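Local coordinates for UPF0749 protein MT1873 (Mycobacterium tuberculosis, PDB 3GMG) that is of unknown function but is a probable membrane protein of the UPF0749 family, seen here as its C-terminal DUF881 portion, at the interface of chains A and B. Numbering follows the deposited sequence. Chains: chain A/B, Uncharacterized protein Rv1825/MT1873.

The interface of chains A and B. Residues chain A 33-36, 67, 109-110; chain B 157-159.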
# COMPACT_ATOMS: atom_id res chain seq x y z
N ALA A 33 -7.45 -17.61 1.95
CA ALA A 33 -7.97 -17.73 0.60
C ALA A 33 -7.41 -18.95 -0.08
O ALA A 33 -6.33 -19.44 0.28
CB ALA A 33 -7.62 -16.50 -0.19
N THR A 34 -8.15 -19.44 -1.05
CA THR A 34 -7.72 -20.53 -1.88
C THR A 34 -8.12 -20.29 -3.33
O THR A 34 -9.11 -19.58 -3.62
CB THR A 34 -8.30 -21.86 -1.35
OG1 THR A 34 -7.76 -22.95 -2.09
CG2 THR A 34 -9.82 -21.89 -1.45
N GLY A 35 -7.36 -20.82 -4.26
CA GLY A 35 -7.65 -20.74 -5.67
C GLY A 35 -6.45 -21.17 -6.48
O GLY A 35 -5.42 -21.57 -5.91
N PRO A 36 -6.53 -21.11 -7.81
CA PRO A 36 -5.37 -21.44 -8.61
C PRO A 36 -4.26 -20.44 -8.37
O PRO A 36 -4.51 -19.34 -7.90
CB PRO A 36 -5.88 -21.32 -10.05
CG PRO A 36 -7.04 -20.44 -9.95
CD PRO A 36 -7.66 -20.65 -8.63
N GLU A 67 -4.10 -12.09 -6.23
CA GLU A 67 -5.17 -11.67 -5.31
C GLU A 67 -4.90 -11.99 -3.84
O GLU A 67 -5.61 -11.51 -2.95
CB GLU A 67 -6.51 -12.28 -5.77
CG GLU A 67 -6.86 -11.80 -7.17
CD GLU A 67 -8.14 -12.38 -7.74
OE1 GLU A 67 -8.67 -13.34 -7.15
OE2 GLU A 67 -8.63 -11.85 -8.77
N ILE A 109 -2.12 -16.50 -5.37
CA ILE A 109 -3.37 -16.92 -6.00
C ILE A 109 -3.68 -15.98 -7.14
O ILE A 109 -3.68 -14.76 -6.96
CB ILE A 109 -4.52 -16.96 -5.00
CG1 ILE A 109 -4.32 -18.11 -3.99
CG2 ILE A 109 -5.88 -17.16 -5.71
CD1 ILE A 109 -5.21 -18.05 -2.76
N GLY A 110 -3.90 -16.54 -8.32
CA GLY A 110 -4.15 -15.77 -9.55
C GLY A 110 -4.12 -16.69 -10.75
O GLY A 110 -4.07 -17.91 -10.58
N TYR B 157 -10.09 -15.19 -8.81
CA TYR B 157 -9.38 -16.46 -8.53
C TYR B 157 -9.46 -16.87 -7.07
O TYR B 157 -9.67 -18.05 -6.77
CB TYR B 157 -7.92 -16.38 -8.99
CG TYR B 157 -7.81 -16.03 -10.45
CD1 TYR B 157 -7.98 -16.99 -11.44
CD2 TYR B 157 -7.61 -14.72 -10.84
CE1 TYR B 157 -7.92 -16.64 -12.78
CE2 TYR B 157 -7.54 -14.37 -12.16
CZ TYR B 157 -7.69 -15.32 -13.12
OH TYR B 157 -7.63 -14.94 -14.45
N ALA B 158 -9.30 -15.91 -6.16
CA ALA B 158 -9.35 -16.19 -4.73
C ALA B 158 -10.78 -16.43 -4.25
O ALA B 158 -11.70 -15.69 -4.59
CB ALA B 158 -8.71 -15.03 -3.93
N GLN B 159 -10.94 -17.47 -3.44
CA GLN B 159 -12.20 -17.80 -2.77
C GLN B 159 -11.93 -18.02 -1.30
O GLN B 159 -10.83 -18.40 -0.92
CB GLN B 159 -12.75 -19.12 -3.28
CG GLN B 159 -13.25 -19.13 -4.67
CD GLN B 159 -13.92 -20.46 -4.98
OE1 GLN B 159 -14.96 -20.80 -4.39
NE2 GLN B 159 -13.32 -21.23 -5.86
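The carboxylate oxygen OE1 of A:Glu67 accepts two backbone N-H groups in succession from the C-terminal tail of chain B. The amide N of B:Ala158 lies 2.8 Å from A:Glu67 OE1, nearly along the C-O axis and almost straight at the hydrogen (173°). The N of B:Tyr157 reaches the same OE1 at 2.9 Å, from the syn side and tilted 29° out of the carboxylate plane. A:Glu67 presents this oxygen from an extended chain. One residue further on, the tail becomes a strand: B:Gln159 pairs antiparallel with A:Thr34 of strand 33-35. B:Gln159 N donates to A:Thr34 O at 2.8 Å, and A:Thr34 N returns a bond to B:Gln159 O at 2.9 Å. The tail thus pairs with strand 33-35 through a short antiparallel bridge, while a side chain, A:Glu67, takes the amides before it. The twin tail of chain A does the same on chain B, a two-fold exchange of C-termini that suggests a dimer, though the structure alone does not prove one in the cell. B:Ala158 rests by its CA on the CG2 methyl of A:Ile109, 3.7 Å away. With CG anti to the carbonyl carbon (chi1 -57°), the B:Tyr157 ring is turned so that one face lies against A:Gly110, whose C sits 3.8 Å above the plane, toward the rim. At the CD1 side of that ring, CG of A:Pro36 touches B:Tyr157 CD1 at 3.9 Å.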